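GCN5-related N-acetyltransferase (Sphaerobacter thermophilus, PDB 3TT2) probably catalyses the transfer of an acyl group, likely acetyl from acetyl-coenzyme A as in other GNAT-family enzymes, to an acceptor not yet established. Local coordinates at residues G58-L63 / A75-R80; R80-L85 / M116-A121; A123-Q128 / E316-I321; R148-I153 / L312-I317. All blocks are in the same frame, centred on the assembly; numbering follows the deposited sequence.

Contact 1 (G58-L63 / A75-R80)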
loop_
_atom_site.group_PDB
_atom_site.type_symbol
_atom_site.label_atom_id
_atom_site.label_comp_id
_atom_site.label_asym_id
_atom_site.label_seq_id
_atom_site.Cartn_x
_atom_site.Cartn_y
_atom_site.Cartn_z
ATOM N N GLY A 58 1.186 2.627 -21.313
ATOM C CA GLY A 58 1.463 1.785 -22.460
ATOM C C GLY A 58 2.105 0.483 -22.037
ATOM O O GLY A 58 1.642 -0.597 -22.404
ATOM N N GLN A 59 3.205 0.600 -21.301
ATOM C CA GLN A 59 3.971 -0.546 -20.819
ATOM C C GLN A 59 3.560 -1.244 -19.507
ATOM O O GLN A 59 3.738 -2.449 -19.368
ATOM C CB GLN A 59 5.465 -0.200 -20.819
ATOM C CG GLN A 59 5.975 0.416 -22.147
ATOM C CD GLN A 59 5.556 -0.357 -23.407
ATOM O OE1 GLN A 59 5.217 -1.543 -23.357
ATOM N NE2 GLN A 59 5.577 0.333 -24.547
ATOM N N GLU A 60 3.052 -0.482 -18.541
ATOM C CA GLU A 60 2.757 -1.010 -17.195
ATOM C C GLU A 60 1.317 -1.468 -16.841
ATOM O O GLU A 60 1.043 -1.809 -15.692
ATOM C CB GLU A 60 3.331 -0.085 -16.130
ATOM C CG GLU A 60 4.837 -0.097 -16.181
ATOM C CD GLU A 60 5.495 1.106 -15.533
ATOM O OE1 GLU A 60 4.897 1.726 -14.627
ATOM O OE2 GLU A 60 6.629 1.434 -15.945
ATOM N N ALA A 61 0.397 -1.456 -17.800
ATOM C CA ALA A 61 -0.962 -1.909 -17.515
ATOM C C ALA A 61 -1.557 -2.631 -18.708
ATOM O O ALA A 61 -1.117 -2.431 -19.846
ATOM C CB ALA A 61 -1.834 -0.747 -17.107
ATOM N N VAL A 62 -2.544 -3.482 -18.448
ATOM C CA VAL A 62 -3.234 -4.176 -19.533
ATOM C C VAL A 62 -4.745 -4.137 -19.332
ATOM O O VAL A 62 -5.224 -4.155 -18.201
ATOM C CB VAL A 62 -2.745 -5.640 -19.685
ATOM C CG1 VAL A 62 -3.243 -6.499 -18.546
ATOM C CG2 VAL A 62 -3.190 -6.233 -21.019
ATOM N N LEU A 63 -5.492 -4.064 -20.433
ATOM C CA LEU A 63 -6.955 -4.092 -20.388
ATOM C C LEU A 63 -7.510 -5.163 -21.322
ATOM O O LEU A 63 -7.249 -5.136 -22.521
ATOM C CB LEU A 63 -7.515 -2.729 -20.776
ATOM C CG LEU A 63 -9.015 -2.643 -21.040
ATOM C CD1 LEU A 63 -9.745 -3.052 -19.795
ATOM C CD2 LEU A 63 -9.392 -1.230 -21.442
ATOM N N ALA A 75 -5.191 -5.220 -15.250
ATOM C CA ALA A 75 -4.104 -5.268 -14.276
ATOM C C ALA A 75 -3.049 -4.180 -14.503
ATOM O O ALA A 75 -2.811 -3.744 -15.633
ATOM C CB ALA A 75 -3.468 -6.638 -14.263
ATOM N N ASP A 76 -2.442 -3.725 -13.412
ATOM C CA ASP A 76 -1.283 -2.829 -13.477
ATOM C C ASP A 76 -0.153 -3.348 -12.565
ATOM O O ASP A 76 -0.412 -4.159 -11.684
ATOM C CB ASP A 76 -1.672 -1.374 -13.156
ATOM C CG ASP A 76 -2.161 -1.171 -11.705
ATOM O OD1 ASP A 76 -1.870 -1.997 -10.810
ATOM O OD2 ASP A 76 -2.833 -0.141 -11.454
ATOM N N VAL A 77 1.084 -2.899 -12.772
ATOM C CA VAL A 77 2.215 -3.439 -12.012
ATOM C C VAL A 77 2.995 -2.368 -11.289
ATOM O O VAL A 77 3.193 -1.273 -11.815
ATOM C CB VAL A 77 3.227 -4.211 -12.902
ATOM C CG1 VAL A 77 2.612 -5.475 -13.489
ATOM C CG2 VAL A 77 3.767 -3.323 -14.001
ATOM N N LEU A 78 3.433 -2.689 -10.077
ATOM C CA LEU A 78 4.487 -1.919 -9.419
ATOM C C LEU A 78 5.819 -2.668 -9.507
ATOM O O LEU A 78 5.875 -3.870 -9.276
ATOM C CB LEU A 78 4.130 -1.629 -7.970
ATOM C CG LEU A 78 3.210 -0.423 -7.863
ATOM C CD1 LEU A 78 2.627 -0.276 -6.463
ATOM C CD2 LEU A 78 4.004 0.800 -8.249
ATOM N N ASN A 79 6.884 -1.956 -9.866
ATOM C CA ASN A 79 8.182 -2.580 -10.101
ATOM C C ASN A 79 9.242 -2.049 -9.155
ATOM O O ASN A 79 9.504 -0.853 -9.137
ATOM C CB ASN A 79 8.607 -2.339 -11.547
ATOM C CG ASN A 79 10.085 -2.558 -11.765
ATOM O OD1 ASN A 79 10.675 -3.459 -11.186
ATOM N ND2 ASN A 79 10.694 -1.731 -12.609
ATOM N N ARG A 80 9.847 -2.929 -8.363
ATOM C CA ARG A 80 10.966 -2.525 -7.507
ATOM C C ARG A 80 12.281 -3.116 -8.003
ATOM O O ARG A 80 12.503 -4.316 -7.871
ATOM C CB ARG A 80 10.711 -2.986 -6.061
ATOM C CG ARG A 80 11.885 -2.768 -5.104
ATOM C CD ARG A 80 11.626 -3.352 -3.707
ATOM N NE ARG A 80 10.412 -2.813 -3.094
ATOM C CZ ARG A 80 9.843 -3.301 -1.992
ATOM N NH1 ARG A 80 8.731 -2.740 -1.511
ATOM N NH2 ARG A 80 10.380 -4.348 -1.370
#

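Contact 2 (R80-L85 / M116-A121)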
loop_
_atom_site.group_PDB
_atom_site.type_symbol
_atom_site.label_atom_id
_atom_site.label_comp_id
_atom_site.label_asym_id
_atom_site.label_seq_id
_atom_site.Cartn_x
_atom_site.Cartn_y
_atom_site.Cartn_z
ATOM N N ARG A 80 9.847 -2.929 -8.363
ATOM C CA ARG A 80 10.966 -2.525 -7.507
ATOM C C ARG A 80 12.281 -3.116 -8.003
ATOM O O ARG A 80 12.503 -4.316 -7.871
ATOM C CB ARG A 80 10.711 -2.986 -6.061
ATOM C CG ARG A 80 11.885 -2.768 -5.104
ATOM C CD ARG A 80 11.626 -3.352 -3.707
ATOM N NE ARG A 80 10.412 -2.813 -3.094
ATOM C CZ ARG A 80 9.843 -3.301 -1.992
ATOM N NH1 ARG A 80 8.731 -2.740 -1.511
ATOM N NH2 ARG A 80 10.380 -4.348 -1.370
ATOM N N ARG A 81 13.126 -2.272 -8.600
ATOM C CA ARG A 81 14.509 -2.605 -9.003
ATOM C C ARG A 81 14.569 -3.833 -9.905
ATOM O O ARG A 81 15.614 -4.457 -10.034
ATOM C CB ARG A 81 15.402 -2.887 -7.783
ATOM C CG ARG A 81 15.786 -1.696 -6.921
ATOM C CD ARG A 81 15.399 -1.979 -5.479
ATOM N NE ARG A 81 16.416 -1.562 -4.513
ATOM C CZ ARG A 81 16.501 -2.039 -3.272
ATOM N NH1 ARG A 81 15.638 -2.958 -2.856
ATOM N NH2 ARG A 81 17.448 -1.608 -2.449
ATOM N N TYR A 82 13.443 -4.170 -10.517
ATOM C CA TYR A 82 13.258 -5.374 -11.325
ATOM C C TYR A 82 13.563 -6.665 -10.566
ATOM O O TYR A 82 13.801 -7.705 -11.193
ATOM C CB TYR A 82 14.155 -5.314 -12.572
ATOM C CG TYR A 82 13.926 -4.085 -13.420
ATOM C CD1 TYR A 82 12.846 -4.012 -14.278
ATOM C CD2 TYR A 82 14.789 -3.003 -13.366
ATOM C CE1 TYR A 82 12.627 -2.908 -15.058
ATOM C CE2 TYR A 82 14.578 -1.880 -14.152
ATOM C CZ TYR A 82 13.492 -1.839 -14.998
ATOM O OH TYR A 82 13.270 -0.724 -15.793
ATOM N N VAL A 83 13.606 -6.630 -9.237
ATOM C CA VAL A 83 13.671 -7.888 -8.488
ATOM C C VAL A 83 12.373 -8.358 -7.840
ATOM O O VAL A 83 12.255 -9.514 -7.409
ATOM C CB VAL A 83 14.764 -7.824 -7.397
ATOM C CG1 VAL A 83 16.127 -7.671 -8.036
ATOM C CG2 VAL A 83 14.458 -6.702 -6.390
ATOM N N GLN A 84 11.421 -7.441 -7.717
ATOM C CA GLN A 84 10.140 -7.772 -7.144
ATOM C C GLN A 84 9.032 -7.058 -7.856
ATOM O O GLN A 84 8.934 -5.827 -7.784
ATOM C CB GLN A 84 10.118 -7.398 -5.685
ATOM C CG GLN A 84 8.816 -7.697 -4.990
ATOM C CD GLN A 84 9.009 -7.763 -3.496
ATOM O OE1 GLN A 84 8.648 -6.836 -2.770
ATOM N NE2 GLN A 84 9.616 -8.856 -3.025
ATOM N N LEU A 85 8.134 -7.820 -8.456
ATOM C CA LEU A 85 7.062 -7.212 -9.199
ATOM C C LEU A 85 5.769 -7.428 -8.454
ATOM O O LEU A 85 5.399 -8.559 -8.154
ATOM C CB LEU A 85 6.973 -7.835 -10.581
ATOM C CG LEU A 85 6.009 -7.028 -11.439
ATOM C CD1 LEU A 85 6.646 -5.678 -11.805
ATOM C CD2 LEU A 85 5.550 -7.822 -12.659
HETATM N N MSE A 116 13.938 -8.845 -17.166
HETATM C CA MSE A 116 14.661 -9.456 -16.060
HETATM C C MSE A 116 16.163 -9.207 -16.087
HETATM O O MSE A 116 16.826 -9.285 -15.056
HETATM C CB MSE A 116 14.379 -10.958 -16.089
HETATM C CG MSE A 116 14.631 -11.677 -14.802
HETATM SE SE MSE A 116 13.958 -13.499 -14.869
HETATM C CE MSE A 116 14.729 -14.150 -16.536
ATOM N N HIS A 117 16.696 -8.908 -17.267
ATOM C CA HIS A 117 18.130 -8.712 -17.459
ATOM C C HIS A 117 18.654 -7.436 -16.801
ATOM O O HIS A 117 19.868 -7.257 -16.647
ATOM C CB HIS A 117 18.471 -8.712 -18.956
ATOM C CG HIS A 117 17.627 -7.777 -19.765
ATOM N ND1 HIS A 117 16.258 -7.903 -19.859
ATOM C CD2 HIS A 117 17.955 -6.693 -20.507
ATOM C CE1 HIS A 117 15.777 -6.936 -20.620
ATOM N NE2 HIS A 117 16.785 -6.188 -21.026
ATOM N N LEU A 118 17.732 -6.560 -16.412
ATOM C CA LEU A 118 18.062 -5.285 -15.783
ATOM C C LEU A 118 18.230 -5.413 -14.272
ATOM O O LEU A 118 18.566 -4.449 -13.589
ATOM C CB LEU A 118 16.975 -4.266 -16.106
ATOM C CG LEU A 118 16.756 -4.065 -17.609
ATOM C CD1 LEU A 118 15.365 -3.514 -17.903
ATOM C CD2 LEU A 118 17.838 -3.165 -18.184
ATOM N N ALA A 119 17.959 -6.606 -13.760
ATOM C CA ALA A 119 18.255 -6.954 -12.382
ATOM C C ALA A 119 19.656 -7.530 -12.304
ATOM O O ALA A 119 20.125 -8.151 -13.271
ATOM C CB ALA A 119 17.249 -7.976 -11.894
ATOM N N PRO A 120 20.334 -7.348 -11.156
ATOM C CA PRO A 120 21.657 -7.950 -10.978
ATOM C C PRO A 120 21.489 -9.423 -11.251
ATOM O O PRO A 120 20.422 -9.960 -10.942
ATOM C CB PRO A 120 21.939 -7.741 -9.495
ATOM C CG PRO A 120 21.079 -6.623 -9.088
ATOM C CD PRO A 120 19.845 -6.719 -9.920
ATOM N N ALA A 121 22.482 -10.069 -11.846
ATOM C CA ALA A 121 22.255 -11.422 -12.333
ATOM C C ALA A 121 22.115 -12.437 -11.199
ATOM O O ALA A 121 21.457 -13.469 -11.358
ATOM C CB ALA A 121 23.320 -11.837 -13.331
#

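Contact 3 (A123-Q128 / E316-I321)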
loop_
_atom_site.group_PDB
_atom_site.type_symbol
_atom_site.label_atom_id
_atom_site.label_comp_id
_atom_site.label_asym_id
_atom_site.label_seq_id
_atom_site.Cartn_x
_atom_site.Cartn_y
_atom_site.Cartn_z
ATOM N N ALA A 123 20.682 -11.758 -8.269
ATOM C CA ALA A 123 19.426 -11.445 -7.577
ATOM C C ALA A 123 18.287 -12.396 -7.909
ATOM O O ALA A 123 18.023 -12.670 -9.081
ATOM C CB ALA A 123 18.996 -10.013 -7.896
ATOM N N GLN A 124 17.603 -12.875 -6.870
ATOM C CA GLN A 124 16.375 -13.626 -7.067
ATOM C C GLN A 124 15.284 -12.677 -7.513
ATOM O O GLN A 124 15.276 -11.507 -7.142
ATOM C CB GLN A 124 15.940 -14.338 -5.796
ATOM C CG GLN A 124 15.149 -13.495 -4.836
ATOM C CD GLN A 124 14.260 -14.331 -3.918
ATOM O OE1 GLN A 124 14.044 -15.524 -4.151
ATOM N NE2 GLN A 124 13.727 -13.696 -2.874
ATOM N N VAL A 125 14.361 -13.189 -8.312
ATOM C CA VAL A 125 13.329 -12.361 -8.902
ATOM C C VAL A 125 11.974 -12.908 -8.502
ATOM O O VAL A 125 11.699 -14.080 -8.740
ATOM C CB VAL A 125 13.451 -12.366 -10.431
ATOM C CG1 VAL A 125 12.279 -11.641 -11.054
ATOM C CG2 VAL A 125 14.794 -11.762 -10.862
ATOM N N THR A 126 11.142 -12.079 -7.873
ATOM C CA THR A 126 9.812 -12.514 -7.447
ATOM C C THR A 126 8.692 -11.691 -8.063
ATOM O O THR A 126 8.886 -10.532 -8.421
ATOM C CB THR A 126 9.639 -12.515 -5.893
ATOM O OG1 THR A 126 9.720 -11.178 -5.371
ATOM C CG2 THR A 126 10.697 -13.393 -5.223
ATOM N N VAL A 127 7.524 -12.320 -8.199
ATOM C CA VAL A 127 6.272 -11.629 -8.521
ATOM C C VAL A 127 5.315 -11.853 -7.364
ATOM O O VAL A 127 5.287 -12.944 -6.781
ATOM C CB VAL A 127 5.591 -12.196 -9.767
ATOM C CG1 VAL A 127 4.269 -11.500 -9.999
ATOM C CG2 VAL A 127 6.487 -12.065 -10.977
ATOM N N GLN A 128 4.537 -10.831 -7.024
ATOM C CA GLN A 128 3.630 -10.952 -5.906
ATOM C C GLN A 128 2.283 -10.266 -6.117
ATOM O O GLN A 128 2.179 -9.250 -6.817
ATOM C CB GLN A 128 4.295 -10.442 -4.639
ATOM C CG GLN A 128 4.511 -8.955 -4.601
ATOM C CD GLN A 128 5.315 -8.540 -3.394
ATOM O OE1 GLN A 128 6.078 -9.337 -2.849
ATOM N NE2 GLN A 128 5.146 -7.299 -2.960
ATOM N N GLU A 316 8.531 -17.273 -6.842
ATOM C CA GLU A 316 9.888 -16.958 -7.266
ATOM C C GLU A 316 10.089 -17.252 -8.746
ATOM O O GLU A 316 10.081 -18.413 -9.157
ATOM C CB GLU A 316 10.915 -17.734 -6.447
ATOM C CG GLU A 316 12.349 -17.548 -6.927
ATOM C CD GLU A 316 13.326 -18.549 -6.319
ATOM O OE1 GLU A 316 13.588 -19.599 -6.954
ATOM O OE2 GLU A 316 13.840 -18.275 -5.213
ATOM N N ILE A 317 10.291 -16.192 -9.530
ATOM C CA ILE A 317 10.503 -16.302 -10.973
ATOM C C ILE A 317 11.927 -16.752 -11.325
ATOM O O ILE A 317 12.125 -17.573 -12.230
ATOM C CB ILE A 317 10.200 -14.980 -11.681
ATOM C CG1 ILE A 317 8.728 -14.601 -11.501
ATOM C CG2 ILE A 317 10.544 -15.071 -13.155
ATOM C CD1 ILE A 317 7.743 -15.651 -11.933
ATOM N N ARG A 318 12.918 -16.215 -10.619
ATOM C CA ARG A 318 14.284 -16.703 -10.777
ATOM C C ARG A 318 14.962 -16.826 -9.427
ATOM O O ARG A 318 14.822 -15.954 -8.592
ATOM C CB ARG A 318 15.074 -15.735 -11.655
ATOM C CG ARG A 318 16.426 -16.234 -12.106
ATOM C CD ARG A 318 17.183 -15.133 -12.825
ATOM N NE ARG A 318 17.531 -14.038 -11.925
ATOM C CZ ARG A 318 18.172 -12.940 -12.306
ATOM N NH1 ARG A 318 18.533 -12.790 -13.571
ATOM N NH2 ARG A 318 18.452 -11.996 -11.420
ATOM N N PRO A 319 15.744 -17.891 -9.232
ATOM C CA PRO A 319 16.450 -18.083 -7.956
ATOM C C PRO A 319 17.647 -17.153 -7.789
ATOM O O PRO A 319 18.204 -16.660 -8.771
ATOM C CB PRO A 319 16.913 -19.544 -8.018
ATOM C CG PRO A 319 16.936 -19.873 -9.485
ATOM C CD PRO A 319 15.834 -19.076 -10.106
ATOM N N GLY A 320 18.028 -16.913 -6.541
ATOM C CA GLY A 320 19.142 -16.036 -6.248
ATOM C C GLY A 320 19.022 -15.404 -4.883
ATOM O O GLY A 320 18.118 -15.724 -4.108
ATOM N N ILE A 321 19.941 -14.495 -4.583
ATOM C CA ILE A 321 19.987 -13.874 -3.267
ATOM C C ILE A 321 18.911 -12.809 -3.185
ATOM O O ILE A 321 18.501 -12.278 -4.213
ATOM C CB ILE A 321 21.384 -13.275 -2.984
ATOM C CG1 ILE A 321 21.555 -11.928 -3.689
ATOM C CG2 ILE A 321 22.503 -14.275 -3.396
ATOM C CD1 ILE A 321 22.861 -11.250 -3.399
#

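Contact 4 (R148-I153 / L312-I317)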
loop_
_atom_site.group_PDB
_atom_site.type_symbol
_atom_site.label_atom_id
_atom_site.label_comp_id
_atom_site.label_asym_id
_atom_site.label_seq_id
_atom_site.Cartn_x
_atom_site.Cartn_y
_atom_site.Cartn_z
ATOM N N ARG A 148 2.507 -18.475 -3.211
ATOM C CA ARG A 148 2.321 -18.989 -1.876
ATOM C C ARG A 148 2.218 -17.858 -0.847
ATOM O O ARG A 148 2.874 -16.812 -0.983
ATOM C CB ARG A 148 3.516 -19.884 -1.539
ATOM C CG ARG A 148 3.438 -21.390 -2.005
ATOM C CD ARG A 148 4.982 -22.058 -1.820
ATOM N NE ARG A 148 5.039 -23.370 -2.538
ATOM C CZ ARG A 148 6.054 -24.245 -2.375
ATOM N NH1 ARG A 148 7.117 -23.919 -1.527
ATOM N NH2 ARG A 148 6.046 -25.496 -3.008
ATOM N N PRO A 149 1.378 -18.064 0.183
ATOM C CA PRO A 149 1.114 -17.081 1.240
ATOM C C PRO A 149 2.349 -16.769 2.046
ATOM O O PRO A 149 3.017 -17.677 2.532
ATOM C CB PRO A 149 0.088 -17.786 2.121
ATOM C CG PRO A 149 -0.628 -18.694 1.176
ATOM C CD PRO A 149 0.461 -19.211 0.275
ATOM N N VAL A 150 2.614 -15.478 2.187
ATOM C CA VAL A 150 3.827 -14.946 2.792
ATOM C C VAL A 150 3.475 -14.240 4.098
ATOM O O VAL A 150 3.951 -14.594 5.161
ATOM C CB VAL A 150 4.536 -13.986 1.822
ATOM C CG1 VAL A 150 5.631 -13.235 2.524
ATOM C CG2 VAL A 150 5.075 -14.752 0.651
ATOM N N ARG A 151 2.639 -13.216 3.986
ATOM C CA ARG A 151 2.293 -12.375 5.114
ATOM C C ARG A 151 0.847 -11.863 5.023
ATOM O O ARG A 151 0.255 -11.825 3.938
ATOM C CB ARG A 151 3.266 -11.204 5.122
ATOM C CG ARG A 151 3.533 -10.591 6.464
ATOM C CD ARG A 151 4.818 -9.782 6.406
ATOM N NE ARG A 151 5.092 -9.054 7.640
ATOM C CZ ARG A 151 5.667 -9.595 8.704
ATOM N NH1 ARG A 151 5.882 -8.864 9.790
ATOM N NH2 ARG A 151 6.020 -10.873 8.675
ATOM N N ASP A 152 0.284 -11.469 6.164
ATOM C CA ASP A 152 -1.003 -10.786 6.190
ATOM C C ASP A 152 -0.772 -9.281 6.145
ATOM O O ASP A 152 0.144 -8.764 6.795
ATOM C CB ASP A 152 -1.763 -11.106 7.477
ATOM C CG ASP A 152 -2.403 -12.474 7.461
ATOM O OD1 ASP A 152 -2.356 -13.165 6.414
ATOM O OD2 ASP A 152 -2.974 -12.849 8.509
ATOM N N ILE A 153 -1.603 -8.578 5.384
ATOM C CA ILE A 153 -1.578 -7.127 5.395
ATOM C C ILE A 153 -2.941 -6.636 5.862
ATOM O O ILE A 153 -3.979 -6.981 5.275
ATOM C CB ILE A 153 -1.280 -6.511 4.017
ATOM C CG1 ILE A 153 0.201 -6.615 3.673
ATOM C CG2 ILE A 153 -1.604 -5.042 4.035
ATOM C CD1 ILE A 153 0.642 -7.958 3.193
ATOM N N LEU A 312 -0.629 -11.614 1.253
ATOM C CA LEU A 312 0.344 -11.414 0.210
ATOM C C LEU A 312 0.813 -12.762 -0.348
ATOM O O LEU A 312 1.359 -13.607 0.367
ATOM C CB LEU A 312 1.506 -10.586 0.740
ATOM C CG LEU A 312 2.754 -10.428 -0.126
ATOM C CD1 LEU A 312 2.392 -10.137 -1.557
ATOM C CD2 LEU A 312 3.577 -9.295 0.420
ATOM N N HIS A 313 0.597 -12.945 -1.643
ATOM C CA HIS A 313 1.042 -14.146 -2.326
ATOM C C HIS A 313 2.259 -13.873 -3.201
ATOM O O HIS A 313 2.271 -12.917 -3.975
ATOM C CB HIS A 313 -0.104 -14.757 -3.119
ATOM C CG HIS A 313 -1.054 -15.535 -2.266
ATOM N ND1 HIS A 313 -2.000 -14.930 -1.466
ATOM C CD2 HIS A 313 -1.179 -16.867 -2.056
ATOM C CE1 HIS A 313 -2.680 -15.859 -0.818
ATOM N NE2 HIS A 313 -2.197 -17.043 -1.152
ATOM N N ARG A 314 3.284 -14.712 -3.052
ATOM C CA ARG A 314 4.545 -14.517 -3.757
ATOM C C ARG A 314 5.040 -15.775 -4.463
ATOM O O ARG A 314 4.920 -16.878 -3.938
ATOM C CB ARG A 314 5.609 -14.051 -2.777
ATOM C CG ARG A 314 6.886 -13.624 -3.439
ATOM C CD ARG A 314 7.838 -13.061 -2.423
ATOM N NE ARG A 314 7.364 -11.809 -1.829
ATOM C CZ ARG A 314 7.718 -11.404 -0.612
ATOM N NH1 ARG A 314 8.524 -12.180 0.110
ATOM N NH2 ARG A 314 7.273 -10.248 -0.109
ATOM N N LYS A 315 5.606 -15.603 -5.652
ATOM C CA LYS A 315 6.204 -16.713 -6.388
ATOM C C LYS A 315 7.601 -16.326 -6.850
ATOM O O LYS A 315 7.832 -15.178 -7.219
ATOM C CB LYS A 315 5.345 -17.062 -7.600
ATOM C CG LYS A 315 5.814 -18.263 -8.394
ATOM C CD LYS A 315 5.120 -18.273 -9.733
ATOM C CE LYS A 315 5.322 -19.574 -10.472
ATOM N NZ LYS A 315 4.477 -19.601 -11.706
ATOM N N GLU A 316 8.531 -17.273 -6.842
ATOM C CA GLU A 316 9.888 -16.958 -7.266
ATOM C C GLU A 316 10.089 -17.252 -8.746
ATOM O O GLU A 316 10.081 -18.413 -9.157
ATOM C CB GLU A 316 10.915 -17.734 -6.447
ATOM C CG GLU A 316 12.349 -17.548 -6.927
ATOM C CD GLU A 316 13.326 -18.549 -6.319
ATOM O OE1 GLU A 316 13.588 -19.599 -6.954
ATOM O OE2 GLU A 316 13.840 -18.275 -5.213
ATOM N N ILE A 317 10.291 -16.192 -9.530
ATOM C CA ILE A 317 10.503 -16.302 -10.973
ATOM C C ILE A 317 11.927 -16.752 -11.325
ATOM O O ILE A 317 12.125 -17.573 -12.230
ATOM C CB ILE A 317 10.200 -14.980 -11.681
ATOM C CG1 ILE A 317 8.728 -14.601 -11.501
ATOM C CG2 ILE A 317 10.544 -15.071 -13.155
ATOM C CD1 ILE A 317 7.743 -15.651 -11.933
#

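Contact 1 (G58-L63 / A75-R80)
Glu60 and Val77 meet where the weakly bonded helix 57-60 is followed by strand 61-65, the first of an antiparallel beta hairpin. CG2 of Val77 stands between its backbone N and carbonyl carbon, and in that position it meets Glu60 CB at 3.9 Å, while the two side chains cross at about a right angle. In the backbone of the same pair, Val77 N donates to Glu60 O at 3.1 Å. One residue on, Ala61 and Asp76 form a non-hydrogen-bonded pair, with CB of Ala61 4.0 Å from CB of Asp76. Asp76 CG takes the same position as Val77 CG2 (chi1 65°), and its carboxylate leads off to Tyr74 OH, which OD2 engages. Val62 and Ala75 then close a hydrogen-bonded pair: Val62 N reaches Ala75 O at 2.8 Å and Ala75 N bonds back to Val62 O, with Val62 CG1 and Ala75 CB in touch on the same face of the sheet. Helix 100-115 covers that face, with Leu104 and Trp107 against Val62 and Trp107 also against Val77, whereas strand 84-91 continues the sheet beyond Asp76, whose backbone bonds to Tyr88.

Contact 2 (R80-L85 / M116-A121)
Ala119 presses its methyl group into the turn formed by Tyr82 and Val83, and this is the tight end of the contact. Its CB lies 3.5 Å from Tyr82 O and also touches Val83 CG1 and Tyr82 CB. Val83 CG1, anti to its own carbonyl carbon, also reaches toward Pro120 CD at 4.3 Å. No hydrogen bond crosses between the segments, which rely on packing alone. The shape of each is set internally: Ala119 N bonds to Met116 O at the end of a short 3-10 turn (Met116 being selenomethionine), while the other segment is the connection of the hairpin between strands 71-80 and 84-91. There Arg81 and Tyr82 both adopt left-handed backbone angles, and Val83 and Gln84 together face Arg80 in a classic beta bulge, with Asn79 OD1 accepting from Tyr82 N. Outward from Ala119 the packing passes to Tyr82 and the exposed Leu118. A chi1 of -56° puts Tyr82 CG beside its backbone N, within 4.1 Å of Leu118 CB. That CB sits over one face of the ring as a CH-pi contact, 4.0 Å from the ring centroid and 22° off the normal. Leu118 CD1 lies farther along the ring, 3.8 Å from Tyr82 CZ. An alanine in place of Tyr82 would keep the touch on Ala119 but would probably leave Leu118 without the ring that covers it, its side chain freer to turn. A sulfate, probably from the crystallisation liquor, comes within about 4 Å of the Tyr82 side chain, nearest atoms. On the solvent side Arg81 leads its guanidinium away from 116-121.

Contact 3 (A123-Q128 / E316-I321)
A classic beta bulge, with Ile317 and Arg318 both facing Val125, joins strand 125-132, at Val125, to the chain leaving strand 305-316, just where that chain turns a corner. Val125 O takes two donors there: Ile317 N at 2.7 Å, on a bond bent to 132°, and Arg318 N at 3.1 Å, in the carbonyl plane on a lone pair. In return Val125 N donates to Arg318 O at 2.8 Å. Before the bulge, Thr126 and Glu316 face each other as an antiparallel non-hydrogen-bonded pair; after it, the backbones stay together as far as Ile321, whose O accepts an almost straight bond from Gln124 N at 2.9 Å. Gly320 passes so close to the backbone of Ala123 and Gln124 that a CB on it would collide with them. On the side of Val125, Ile317 CG1, anti to its carbonyl carbon (chi1 -63°), packs on Val127 CG2, and Ile317 CB lies 4.0 Å from Val125 CG1. Ile112 of helix 100-115 lies against both valines and Ile317. Arg318 NH2 bonds to Pro120 O, in the loop before the strand. Its approach to Ala123 O, at the guanidinium edge and near its plane, is doubtfully short, and the bond from Arg318 NE to the same oxygen, 3.2 Å long, is weak. Arg318 starts out with CG anti to the backbone N and bends at chi3 (66°), which turns NE back over Val125. The guanidinium thus has Val125 CG2 over one face, 3.7 Å from Arg318 NE.

Contact 4 (R148-I153 / L312-I317)
His313 carries CG beside its backbone N (chi1 -79°), and its ring, turned by a chi2 of 77°, lies beside Pro149; Arg314 carries CG anti to its backbone N, and its CB and, farther out, its guanidinium lie against Val150. Both pairs belong to an antiparallel pairing of strands 148-159 and 305-316, the latter also neighbouring 125-132. Arg148 and Arg314 exchange two nearly straight backbone bonds, each 3.0 Å from N to O, the amide of Arg148 approaching from above the carbonyl plane of Arg314. Farther on, Val150 N donates to Leu312 O at 2.9 Å. The imidazole has Pro149 CA over one face, offset toward the rim, and Pro149 CG meets it at His313 NE2; ND1 is held by Val311 O, and Leu139 and Met142 of helix 136-144 also touch the side chain. An alanine at His313 would keep CB but probably open a gap beside the Pro149 ring and leave Val311 O without its side-chain partner. On the other face of the sheet Val150 CG2 packs on Arg314 CB at 3.5 Å. A bend at chi3 (-66°) turns NE of Arg314, which bonds to Gln128 OE1, while the Val150 methyls lie over one face of the guanidinium, CG1 3.9 Å from Arg314 NH1. At the far end Ile153 CD1 rests on Leu312 CB, 3.7 Å away.

In the fold
Contact 1 is the buried one, a hairpin of mainly small and aliphatic side chains, with Glu60 and Asp76 among them; contacts 2, 3 and 4 are partly buried and reach the surface. Contact 2 shares Arg80 with contact 1 and follows it along the chain, but lacks cross-segment hydrogen bonds. Contacts 3 and 4 share Glu316 and Ile317: strand 305-316 and the chain after it pair with 125-132 and 148-159, where Arg314 bonds to Gln128 and Arg318 to Pro120 O. Strands 84-91 and 125-132 link contacts 2 and 3 directly, through Leu85 N to Thr126 O at 2.8 Å. Contact 1 touches neither contact 3 nor contact 4, its centre lying about 18 and 19 Å from theirs.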